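E3 ubiquitin ligase RavN (Legionella pneumophila, PDB 5MIY) acts as an E3 ubiquitin ligase, a Legionella effector that probably promotes transfer of ubiquitin to target proteins in the infected host cell. Local coordinates at residues Ile25-Lys30 with Glu57-Ile62; Pro12-Asp17 with Ala40-Leu45. All blocks are in the same frame, centred on the assembly; numbering follows the deposited sequence.

Interaction 1. Residues Ile25-Lys30 with Glu57-Ile62; sequences IVYLVK and EKYWPI. With SO4 (sulfate ion), chain F.
Leu28 and Trp60 face each other as a hydrogen-bonded pair between antiparallel strands. Leu28 N gives its hydrogen to Trp60 O at 2.8 Å, and Trp60 N returns one to Leu28 O. Two residues along, past the non-hydrogen-bonded pair Tyr27 and Pro61, Ile62 N bonds to Val26 O. Water joins the strands beyond both ends of this pairing: one bridges Val26 N and Ile62 O, another bridges Lys30 N and Lys58 O.

The Trp60 side chain can be followed outward. Its CB lies 4.2 Å from Leu28 CB. CG is anti to the carbonyl carbon (chi1 -68°), and the ring then runs beside the partner backbone. CE3 comes within 3.4 Å of Leu28 O. CZ3 meets Lys30 CB at 3.8 Å, with Lys30 N at the ring edge, in plane. CH2 touches Lys30 CB too. On the five-membered ring, NE1 donates to Thr103 O, which would help hold the indole's rotation.

Tyr27 and Tyr59 pack on the opposite face of the sheet. Tyr27 CD1 is 3.7 Å from Tyr59 CB, and the ring planes stand at 56°. The Tyr27 hydroxyl is hydrogen-bonded to Asp51. A sulfate, probably from the crystallisation liquor, accepts from Glu57 N at 2.7 Å.

The contact is the centre of a four-stranded antiparallel sheet. Strand 35-41 flanks 25-32, and strand 106-107 flanks 58-61. Helix 89-96 covers the Leu28 face, with Val92 on Leu28 and Phe96 on Ile62.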
# COMPACT_ATOMS: atom_id res chain seq x y z
N ILE A 25 -0.62 6.55 2.83
CA ILE A 25 0.42 5.54 2.90
C ILE A 25 0.45 4.79 1.58
O ILE A 25 -0.57 4.23 1.15
CB ILE A 25 0.18 4.57 4.07
CG1 ILE A 25 0.27 5.30 5.41
CG2 ILE A 25 1.14 3.37 4.01
CD1 ILE A 25 -0.50 4.59 6.52
N VAL A 26 1.61 4.78 0.92
CA VAL A 26 1.77 4.17 -0.39
C VAL A 26 2.95 3.21 -0.35
O VAL A 26 3.99 3.51 0.25
CB VAL A 26 1.95 5.23 -1.50
CG1 VAL A 26 2.02 4.57 -2.85
CG2 VAL A 26 0.80 6.24 -1.46
N TYR A 27 2.78 2.05 -0.98
CA TYR A 27 3.83 1.04 -1.03
C TYR A 27 3.55 0.09 -2.18
O TYR A 27 2.44 0.05 -2.72
CB TYR A 27 3.96 0.26 0.29
CG TYR A 27 2.67 -0.36 0.83
CD1 TYR A 27 2.25 -1.62 0.42
CD2 TYR A 27 1.88 0.32 1.75
CE1 TYR A 27 1.07 -2.20 0.91
CE2 TYR A 27 0.70 -0.25 2.26
CZ TYR A 27 0.30 -1.49 1.83
OH TYR A 27 -0.87 -2.03 2.33
N LEU A 28 4.57 -0.68 -2.55
CA LEU A 28 4.50 -1.71 -3.57
C LEU A 28 4.50 -3.09 -2.93
O LEU A 28 5.22 -3.34 -1.96
CB LEU A 28 5.69 -1.60 -4.53
CG LEU A 28 5.54 -2.16 -5.93
CD1 LEU A 28 4.73 -1.19 -6.78
CD2 LEU A 28 6.93 -2.39 -6.55
N VAL A 29 3.68 -4.00 -3.47
CA VAL A 29 3.78 -5.41 -3.11
C VAL A 29 3.98 -6.21 -4.39
O VAL A 29 3.65 -5.77 -5.49
CB VAL A 29 2.55 -5.93 -2.33
CG1 VAL A 29 2.34 -5.11 -1.04
CG2 VAL A 29 1.30 -5.92 -3.20
N LYS A 30 4.56 -7.40 -4.22
CA LYS A 30 4.81 -8.33 -5.31
C LYS A 30 3.70 -9.37 -5.34
O LYS A 30 3.42 -10.00 -4.32
CB LYS A 30 6.17 -9.01 -5.13
CG LYS A 30 6.66 -9.88 -6.30
CD LYS A 30 8.13 -10.25 -6.12
CE LYS A 30 8.71 -10.99 -7.32
NZ LYS A 30 10.19 -11.12 -7.22
N GLU A 57 3.06 -9.94 3.06
CA GLU A 57 3.73 -9.52 4.29
C GLU A 57 4.93 -8.62 4.02
O GLU A 57 5.38 -7.94 4.94
CB GLU A 57 4.18 -10.75 5.09
CG GLU A 57 3.01 -11.54 5.65
CD GLU A 57 3.44 -12.58 6.66
OE1 GLU A 57 4.27 -12.26 7.54
OE2 GLU A 57 2.93 -13.71 6.58
N LYS A 58 5.43 -8.60 2.80
CA LYS A 58 6.58 -7.80 2.42
C LYS A 58 6.12 -6.68 1.50
O LYS A 58 5.23 -6.88 0.67
CB LYS A 58 7.65 -8.65 1.72
CG LYS A 58 8.11 -9.85 2.54
CD LYS A 58 9.38 -10.46 1.95
CE LYS A 58 9.96 -11.54 2.87
NZ LYS A 58 10.19 -11.05 4.27
N TYR A 59 6.73 -5.50 1.64
CA TYR A 59 6.37 -4.36 0.81
C TYR A 59 7.58 -3.47 0.61
O TYR A 59 8.55 -3.51 1.37
CB TYR A 59 5.21 -3.55 1.42
CG TYR A 59 5.58 -2.86 2.72
CD1 TYR A 59 5.45 -3.51 3.94
CD2 TYR A 59 6.06 -1.55 2.72
CE1 TYR A 59 5.79 -2.90 5.11
CE2 TYR A 59 6.40 -0.92 3.90
CZ TYR A 59 6.26 -1.60 5.10
OH TYR A 59 6.59 -1.00 6.29
N TRP A 60 7.51 -2.63 -0.43
CA TRP A 60 8.53 -1.64 -0.72
C TRP A 60 7.89 -0.27 -0.55
O TRP A 60 6.94 0.06 -1.29
CB TRP A 60 9.08 -1.81 -2.14
CG TRP A 60 9.89 -3.08 -2.35
CD1 TRP A 60 11.24 -3.23 -2.24
CD2 TRP A 60 9.38 -4.38 -2.70
NE1 TRP A 60 11.60 -4.53 -2.50
CE2 TRP A 60 10.48 -5.26 -2.78
CE3 TRP A 60 8.09 -4.88 -2.94
CZ2 TRP A 60 10.33 -6.61 -3.10
CZ3 TRP A 60 7.95 -6.22 -3.26
CH2 TRP A 60 9.07 -7.07 -3.34
N PRO A 61 8.32 0.56 0.40
CA PRO A 61 7.71 1.88 0.57
C PRO A 61 7.98 2.79 -0.62
O PRO A 61 9.05 2.75 -1.23
CB PRO A 61 8.38 2.42 1.84
CG PRO A 61 9.62 1.61 2.00
CD PRO A 61 9.33 0.27 1.44
N ILE A 62 6.99 3.62 -0.93
CA ILE A 62 7.01 4.60 -2.02
C ILE A 62 6.51 5.91 -1.43
O ILE A 62 5.47 5.91 -0.74
CB ILE A 62 6.11 4.15 -3.19
CG1 ILE A 62 6.49 2.75 -3.69
CG2 ILE A 62 6.08 5.20 -4.30
CD1 ILE A 62 7.68 2.72 -4.63
S SO4 F . 4.94 -12.29 1.02
O1 SO4 F . 3.96 -12.25 2.10
O2 SO4 F . 4.45 -13.15 -0.05
O3 SO4 F . 6.20 -12.82 1.53
O4 SO4 F . 5.15 -10.94 0.50
O HOH W 1 4.10 6.42 1.47
O HOH W 2 5.19 -8.40 -1.63

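Interaction 2. Residues Pro12-Asp17 with Ala40-Leu45; sequences PIMQED and AISSGL. With SO4 (sulfate ion), chain D; EDO (1,2-ethanediol), chain I.
Pro12 and Ile13 lie against Ile41, Ser42 and Ser43, where the turn of a beta hairpin meets the end of another strand. The hairpin joins strands 8-11 and 16-19. Its turn carries a G1 beta bulge, in which Gln15 and Glu16 both face Asp11.

In the tight part, carbon atoms of Pro12 and Ile13 pack on Ile41 and on oxygens of Ala40, Ser42 and Ser43. Pro12 CG meets Ile41 CG2 at 3.6 Å, and the two side chains cross at about a right angle. Pro12 CD reaches Ala40 O at 3.5 Å. Ile13 lies over the chain just after strand 35-41. Its CG1 is anti to the carbonyl carbon (chi1 -52°) and touches Ile41 CB at 4.2 Å. CD1 continues to Ser43 O, at 3.5 Å. The CB of Ile13 packs on Ser42 OG, a hydroxyl that is hydrogen-bonded to Asp11. Asp11 also accepts from the backbone N of Ile13 and Met14, so one carboxylate links the turn to Ser42.

The loose side is more exposed. Ile13 CG2 and Ser43 OG are 4.0 Å apart. Met14 comes only to 4.5 Å, from its CG to Ser42 OG. Further along the second segment, Gly44 N donates to a sulfate that His47 and Glu46 also bind. The sulfate probably comes from the crystallisation liquor. Within the turn, exposed Gln15 folds back on its own segment: NE2 donates to Pro12 O at 2.9 Å, with an N-H...O angle of 170°.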
# COMPACT_ATOMS: atom_id res chain seq x y z
N PRO A 12 -8.89 0.39 1.24
CA PRO A 12 -9.42 -0.86 1.82
C PRO A 12 -9.83 -0.71 3.26
O PRO A 12 -10.70 -1.46 3.73
CB PRO A 12 -8.25 -1.84 1.67
CG PRO A 12 -7.03 -0.96 1.68
CD PRO A 12 -7.44 0.31 0.99
N ILE A 13 -9.23 0.24 3.99
CA ILE A 13 -9.55 0.41 5.41
C ILE A 13 -11.02 0.79 5.57
O ILE A 13 -11.77 0.14 6.31
CB ILE A 13 -8.61 1.45 6.05
CG1 ILE A 13 -7.14 1.11 5.77
CG2 ILE A 13 -8.86 1.54 7.54
CD1 ILE A 13 -6.63 -0.15 6.48
N MET A 14 -11.46 1.84 4.87
CA MET A 14 -12.84 2.30 4.98
C MET A 14 -13.72 1.84 3.83
O MET A 14 -14.93 2.07 3.87
CB MET A 14 -12.88 3.82 5.09
CG MET A 14 -12.00 4.38 6.19
SD MET A 14 -12.44 3.69 7.79
CE MET A 14 -14.13 4.30 7.97
N GLN A 15 -13.15 1.15 2.83
CA GLN A 15 -13.92 0.61 1.70
C GLN A 15 -14.61 1.73 0.93
O GLN A 15 -15.83 1.71 0.70
CB GLN A 15 -14.92 -0.45 2.17
CG GLN A 15 -14.25 -1.70 2.70
CD GLN A 15 -13.59 -2.51 1.60
OE1 GLN A 15 -14.25 -2.95 0.66
NE2 GLN A 15 -12.28 -2.71 1.71
N GLU A 16 -13.83 2.73 0.53
CA GLU A 16 -14.37 3.94 -0.05
C GLU A 16 -13.29 4.62 -0.89
O GLU A 16 -12.10 4.54 -0.58
CB GLU A 16 -14.88 4.90 1.03
CG GLU A 16 -13.78 5.69 1.70
CD GLU A 16 -14.25 6.49 2.89
OE1 GLU A 16 -13.41 7.15 3.53
OE2 GLU A 16 -15.47 6.45 3.19
N ASP A 17 -13.73 5.29 -1.95
CA ASP A 17 -12.82 6.12 -2.72
C ASP A 17 -12.37 7.31 -1.88
O ASP A 17 -13.19 7.98 -1.23
CB ASP A 17 -13.50 6.58 -4.02
CG ASP A 17 -13.68 5.45 -5.02
OD1 ASP A 17 -12.79 4.57 -5.12
OD2 ASP A 17 -14.71 5.43 -5.73
N ALA A 40 -2.43 1.71 -1.75
CA ALA A 40 -2.59 2.92 -0.97
C ALA A 40 -3.60 2.65 0.14
O ALA A 40 -4.68 2.10 -0.12
CB ALA A 40 -3.05 4.09 -1.84
N ILE A 41 -3.26 3.03 1.37
CA ILE A 41 -4.15 2.85 2.52
C ILE A 41 -4.16 4.13 3.35
O ILE A 41 -3.20 4.91 3.34
CB ILE A 41 -3.75 1.63 3.39
CG1 ILE A 41 -2.39 1.83 4.07
CG2 ILE A 41 -3.75 0.36 2.54
CD1 ILE A 41 -1.91 0.60 4.87
N SER A 42 -5.28 4.36 4.05
CA SER A 42 -5.38 5.59 4.83
C SER A 42 -4.64 5.48 6.16
O SER A 42 -4.21 6.50 6.71
CB SER A 42 -6.86 5.96 5.07
OG SER A 42 -7.61 4.91 5.68
N SER A 43 -4.48 4.27 6.69
CA SER A 43 -3.80 4.04 7.95
C SER A 43 -3.36 2.58 8.00
O SER A 43 -3.80 1.77 7.19
CB SER A 43 -4.70 4.35 9.15
OG SER A 43 -5.75 3.40 9.21
N GLY A 44 -2.51 2.26 8.96
CA GLY A 44 -2.28 0.87 9.33
C GLY A 44 -0.90 0.30 9.04
O GLY A 44 -0.67 -0.87 9.36
N LEU A 45 0.01 1.07 8.45
CA LEU A 45 1.29 0.48 8.06
C LEU A 45 2.03 -0.14 9.25
O LEU A 45 2.69 -1.18 9.11
CB LEU A 45 2.17 1.52 7.37
CG LEU A 45 3.42 0.98 6.67
CD1 LEU A 45 3.03 -0.04 5.60
CD2 LEU A 45 4.25 2.09 6.05
S SO4 D . -0.22 3.31 11.57
O1 SO4 D . -0.45 1.89 11.77
O2 SO4 D . -1.43 3.94 11.07
O3 SO4 D . 0.85 3.44 10.59
O4 SO4 D . 0.19 3.94 12.83
C1 EDO I . 7.12 -1.49 9.97
O1 EDO I . 6.79 -2.50 10.93
C2 EDO I . 5.84 -1.08 9.28
O2 EDO I . 5.30 -2.21 8.58

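How the interactions relate
From the N terminus, the chain first forms hairpin 8-19, whose turn supplies the first half of interaction 2. It then enters strand 25-32, the first half of interaction 1. Strand 35-41 follows and leads to residues 40-45, where interaction 2 closes its loop. Interaction 1 closes later, when strand 58-61 comes back to strand 25-32. The two loops therefore cross. Interaction 1 holds two neighbouring strands of the four-stranded sheet together, while interaction 2 joins the separate hairpin to the end of edge strand 35-41 and the loop after it. They meet where Ile25 O probably bonds to Ile41 N and where Leu45 CD1 packs on Tyr59 CZ.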